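Local coordinates for protein phospholipase C-beta (PLC-beta) (Sepia officinalis, PDB 3QR0) that is a multidomain phospholipase C-beta that joins a PH domain, EF-hand-like helices, a TIM-barrel-type region holding a calcium ion, and a C2 domain, at residues A[99-104]-A[121-126]; A[146-151]-A[312-317]. All blocks are in the same frame, centred on the assembly; numbering follows the deposited sequence.

Contact 1 (A[99-104]-A[121-126])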
# COMPACT_ATOMS: atom_id res chain seq x y z
N ILE A 99 -29.82 0.91 -26.30
CA ILE A 99 -28.64 1.38 -25.59
C ILE A 99 -27.43 0.74 -26.25
O ILE A 99 -27.37 -0.49 -26.35
CB ILE A 99 -28.68 1.00 -24.10
CG1 ILE A 99 -29.96 1.55 -23.46
CG2 ILE A 99 -27.44 1.54 -23.38
CD1 ILE A 99 -30.21 1.04 -22.06
N PRO A 100 -26.46 1.55 -26.73
CA PRO A 100 -25.28 1.01 -27.41
C PRO A 100 -24.55 -0.01 -26.55
O PRO A 100 -24.46 0.15 -25.33
CB PRO A 100 -24.40 2.25 -27.62
CG PRO A 100 -25.35 3.37 -27.69
CD PRO A 100 -26.46 3.03 -26.74
N LEU A 101 -24.05 -1.06 -27.20
CA LEU A 101 -23.43 -2.18 -26.50
C LEU A 101 -22.42 -1.72 -25.46
O LEU A 101 -22.48 -2.13 -24.31
CB LEU A 101 -22.78 -3.14 -27.49
CG LEU A 101 -22.04 -4.34 -26.88
CD1 LEU A 101 -22.91 -5.07 -25.87
CD2 LEU A 101 -21.56 -5.28 -27.98
N GLN A 102 -21.49 -0.85 -25.86
CA GLN A 102 -20.39 -0.48 -24.99
C GLN A 102 -20.82 0.29 -23.73
O GLN A 102 -20.18 0.18 -22.69
CB GLN A 102 -19.32 0.31 -25.75
CG GLN A 102 -18.03 0.44 -24.94
CD GLN A 102 -16.80 0.69 -25.79
OE1 GLN A 102 -16.87 0.79 -27.01
NE2 GLN A 102 -15.65 0.80 -25.12
N ASP A 103 -21.91 1.05 -23.84
CA ASP A 103 -22.49 1.76 -22.69
C ASP A 103 -22.97 0.81 -21.58
O ASP A 103 -23.03 1.20 -20.41
CB ASP A 103 -23.66 2.65 -23.14
CG ASP A 103 -23.22 3.80 -24.05
OD1 ASP A 103 -22.01 4.10 -24.13
OD2 ASP A 103 -24.11 4.42 -24.67
N LYS A 104 -23.30 -0.43 -21.95
CA LYS A 104 -23.74 -1.45 -21.00
C LYS A 104 -22.62 -2.33 -20.43
O LYS A 104 -22.85 -3.10 -19.50
CB LYS A 104 -24.78 -2.36 -21.66
CG LYS A 104 -26.03 -1.64 -22.11
CD LYS A 104 -27.10 -2.58 -22.63
CE LYS A 104 -26.77 -3.13 -24.00
NZ LYS A 104 -27.98 -3.71 -24.63
N HIS A 121 -15.67 -9.98 -17.36
CA HIS A 121 -16.35 -9.13 -18.34
C HIS A 121 -17.86 -9.34 -18.27
O HIS A 121 -18.33 -10.48 -18.32
CB HIS A 121 -15.86 -9.42 -19.75
CG HIS A 121 -14.38 -9.35 -19.91
ND1 HIS A 121 -13.69 -8.16 -19.94
CD2 HIS A 121 -13.45 -10.33 -20.06
CE1 HIS A 121 -12.40 -8.41 -20.11
NE2 HIS A 121 -12.23 -9.71 -20.18
N LEU A 122 -18.59 -8.24 -18.19
CA LEU A 122 -20.04 -8.27 -17.97
C LEU A 122 -20.75 -7.29 -18.89
O LEU A 122 -20.18 -6.26 -19.25
CB LEU A 122 -20.35 -7.88 -16.53
CG LEU A 122 -19.68 -8.72 -15.45
CD1 LEU A 122 -19.86 -8.06 -14.08
CD2 LEU A 122 -20.26 -10.12 -15.46
N VAL A 123 -22.00 -7.62 -19.26
CA VAL A 123 -22.89 -6.68 -19.95
C VAL A 123 -24.12 -6.47 -19.07
O VAL A 123 -24.82 -7.43 -18.74
CB VAL A 123 -23.33 -7.22 -21.32
CG1 VAL A 123 -24.17 -6.18 -22.07
CG2 VAL A 123 -22.12 -7.64 -22.16
N ALA A 124 -24.35 -5.22 -18.65
CA ALA A 124 -25.54 -4.86 -17.87
C ALA A 124 -26.74 -4.70 -18.80
O ALA A 124 -26.58 -4.67 -20.02
CB ALA A 124 -25.30 -3.57 -17.09
N GLU A 125 -27.94 -4.58 -18.23
CA GLU A 125 -29.16 -4.36 -19.01
C GLU A 125 -29.25 -2.93 -19.55
O GLU A 125 -29.96 -2.68 -20.52
CB GLU A 125 -30.40 -4.62 -18.16
CG GLU A 125 -30.68 -6.08 -17.86
CD GLU A 125 -31.72 -6.24 -16.77
OE1 GLU A 125 -31.50 -5.70 -15.66
OE2 GLU A 125 -32.76 -6.90 -17.02
N ASN A 126 -28.55 -2.00 -18.90
CA ASN A 126 -28.54 -0.60 -19.33
C ASN A 126 -27.31 0.13 -18.79
O ASN A 126 -26.52 -0.44 -18.04
CB ASN A 126 -29.84 0.11 -18.93
CG ASN A 126 -30.07 0.14 -17.43
OD1 ASN A 126 -29.23 0.61 -16.66
ND2 ASN A 126 -31.21 -0.38 -16.99
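In the PH domain, residues 99-104 enter strand 105-110 through a short, weakly bonded helical turn, and 121-126 lead from the neighbouring antiparallel strand 118-124 into helix 127-141. Ala124 N grips Lys104 O at 2.7 Å in a nearly straight bond (N-H...O 167°), although the donor sits above the carbonyl plane. Lys104 carries most of the side-chain contact. Its CB rests 3.9 Å from CG1 of Val123, while CG, anti to the carbonyl carbon, sends the chain along the backbone so that CD lies 3.4 Å from Ala124 O. The chain then bends at chi3 (-75°), which carries the ammonium on to the carbonyl oxygens of Gly91, Phe94 and Ser96, so a buried charge is met by backbone oxygens. Leu101, its CG anti to the backbone N, crosses Val123 at about a right angle, CD1 to CG1 at 4.2 Å. At the far end Asn126 N-caps helix 127-141: CG takes the crowded position between N and carbonyl carbon (chi1 61°), and OD1 accepts from Val129 N. Ile99 lies beside Asn126, pointing the same way, and its CD1 meets Asn126 CB at 3.3 Å.

Contact 2 (A[146-151]-A[312-317])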
# COMPACT_ATOMS: atom_id res chain seq x y z
N SER A 146 -12.09 -0.95 5.45
CA SER A 146 -12.19 -2.38 5.11
C SER A 146 -10.81 -3.01 4.96
O SER A 146 -10.55 -4.10 5.47
CB SER A 146 -13.00 -2.56 3.83
OG SER A 146 -13.09 -3.93 3.48
N LEU A 147 -9.93 -2.30 4.26
CA LEU A 147 -8.56 -2.75 4.05
C LEU A 147 -7.71 -2.82 5.33
O LEU A 147 -6.70 -3.53 5.36
CB LEU A 147 -7.86 -1.84 3.03
CG LEU A 147 -8.39 -1.93 1.60
CD1 LEU A 147 -7.74 -0.85 0.73
CD2 LEU A 147 -8.16 -3.33 1.02
N ASN A 148 -8.12 -2.10 6.37
CA ASN A 148 -7.38 -2.05 7.63
C ASN A 148 -8.07 -2.71 8.83
O ASN A 148 -7.64 -2.51 9.97
CB ASN A 148 -7.08 -0.59 7.98
CG ASN A 148 -5.94 -0.04 7.17
OD1 ASN A 148 -4.81 -0.06 7.62
ND2 ASN A 148 -6.23 0.42 5.96
N LYS A 149 -9.10 -3.51 8.58
CA LYS A 149 -9.85 -4.08 9.70
C LYS A 149 -9.03 -5.08 10.51
O LYS A 149 -8.11 -5.73 9.99
CB LYS A 149 -11.19 -4.68 9.23
CG LYS A 149 -11.09 -5.88 8.33
CD LYS A 149 -12.46 -6.16 7.69
CE LYS A 149 -12.36 -7.11 6.53
NZ LYS A 149 -11.44 -6.62 5.47
N ASN A 150 -9.36 -5.18 11.79
CA ASN A 150 -8.65 -6.05 12.72
C ASN A 150 -9.15 -7.48 12.51
O ASN A 150 -10.04 -7.71 11.69
CB ASN A 150 -8.87 -5.56 14.17
CG ASN A 150 -7.78 -6.03 15.13
OD1 ASN A 150 -6.89 -6.79 14.76
ND2 ASN A 150 -7.86 -5.57 16.38
N GLN A 151 -8.59 -8.43 13.25
CA GLN A 151 -8.91 -9.85 13.04
C GLN A 151 -10.39 -10.21 13.24
O GLN A 151 -10.90 -11.06 12.51
CB GLN A 151 -8.04 -10.73 13.93
CG GLN A 151 -8.01 -12.18 13.48
CD GLN A 151 -7.11 -13.04 14.34
OE1 GLN A 151 -7.58 -13.96 15.02
NE2 GLN A 151 -5.82 -12.73 14.34
N ASN A 312 -7.66 -1.77 17.06
CA ASN A 312 -7.00 -1.70 15.75
C ASN A 312 -5.64 -1.00 15.86
O ASN A 312 -5.54 0.10 16.43
CB ASN A 312 -7.90 -0.99 14.73
CG ASN A 312 -7.50 -1.27 13.27
OD1 ASN A 312 -6.33 -1.18 12.91
ND2 ASN A 312 -8.48 -1.57 12.43
N LEU A 313 -4.60 -1.63 15.33
CA LEU A 313 -3.25 -1.07 15.40
C LEU A 313 -3.11 0.20 14.55
O LEU A 313 -2.28 1.05 14.84
CB LEU A 313 -2.21 -2.12 14.98
CG LEU A 313 -1.97 -2.33 13.48
CD1 LEU A 313 -1.07 -1.23 12.90
CD2 LEU A 313 -1.35 -3.69 13.24
N THR A 314 -3.93 0.33 13.51
CA THR A 314 -3.82 1.45 12.58
C THR A 314 -4.31 2.76 13.22
O THR A 314 -5.44 2.83 13.69
CB THR A 314 -4.64 1.19 11.30
OG1 THR A 314 -4.19 -0.03 10.69
CG2 THR A 314 -4.50 2.35 10.31
N PRO A 315 -3.44 3.80 13.25
CA PRO A 315 -3.85 5.12 13.75
C PRO A 315 -4.76 5.81 12.74
O PRO A 315 -4.30 6.22 11.67
CB PRO A 315 -2.53 5.87 13.93
CG PRO A 315 -1.54 5.16 13.06
CD PRO A 315 -2.01 3.75 12.90
N MET A 316 -6.03 5.92 13.09
CA MET A 316 -7.04 6.40 12.14
C MET A 316 -6.80 7.84 11.69
O MET A 316 -7.05 8.17 10.54
CB MET A 316 -8.45 6.23 12.72
CG MET A 316 -8.88 4.76 12.81
SD MET A 316 -8.99 3.96 11.18
CE MET A 316 -8.74 2.24 11.61
N HIS A 317 -6.28 8.69 12.59
CA HIS A 317 -5.96 10.08 12.25
C HIS A 317 -4.86 10.18 11.18
O HIS A 317 -4.81 11.15 10.43
CB HIS A 317 -5.61 10.91 13.50
CG HIS A 317 -4.28 10.56 14.11
ND1 HIS A 317 -4.10 9.46 14.92
CD2 HIS A 317 -3.08 11.18 14.03
CE1 HIS A 317 -2.83 9.40 15.31
NE2 HIS A 317 -2.19 10.43 14.78
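Two connecting loops from distant parts of the chain meet here: 146-151 leaves the short helix 144-147 that follows the PH domain's last helix, and 312-317 runs through a loop that holds an Asx turn into the start of helix 316-319. The tight part is a polar knot around the amides of Asn312 and Asn148. Asn312 has CG anti to the backbone N (chi1 -162°), which swings its amide to the other segment. ND2 donates to Asn148 O at 2.8 Å (N-H...O 161°); the acceptor lies close to the Asn312 amide plane, while the donor stands above the carbonyl plane of Asn148. OD1 of the same amide accepts from Thr314 N at 2.9 Å, in plane and on a lone pair, forming the Asx turn. ND2 also donates to Glu309 OE1, so bonds on both sides of the amide fix its flip. Beside it, Asn148 crosses Thr314 at about a right angle, OD1 lying 3.1 Å from Thr314 OG1 and 3.6 Å from CG2. ND2 of Asn148 bonds to Leu144 O and to Glu615 OE2.

Around Asn150 the fit is looser: its ND2 lies 3.9 Å from Asn312 N, without a hydrogen bond between them, and turns to Cys308 O instead. The backbone N of Asn150 bonds to Glu309 OE2, so one carboxylate serves both segments. On the outer side the chain opens toward solvent at His317, which is exposed and touches nothing in 146-151, its ring meeting that of Phe268. With its touching residues buried and almost wholly polar, the junction is held by directional bonds rather than by apolar contact, and the two donors on Glu309 probably help to stabilise its negative charge.

In the fold
Contact 1 lies near the periphery, about 32 Å from the centre of the chain, and is partly buried; contact 2 lies about 13 Å from that centre, and its touching residues are all buried. Their centres are 37 Å apart and their nearest atoms about 19 Å, so they do not touch, yet helix 127-141 starts where contact 1 ends and runs toward contact 2. Contact 1 closes residues near in sequence within one domain, through a single backbone bond and aliphatic packing. Contact 2 joins the loop after helix 144-147 to the loop before helix 316-319, segments 161 residues apart, and relies on side-chain amides with acidic neighbours.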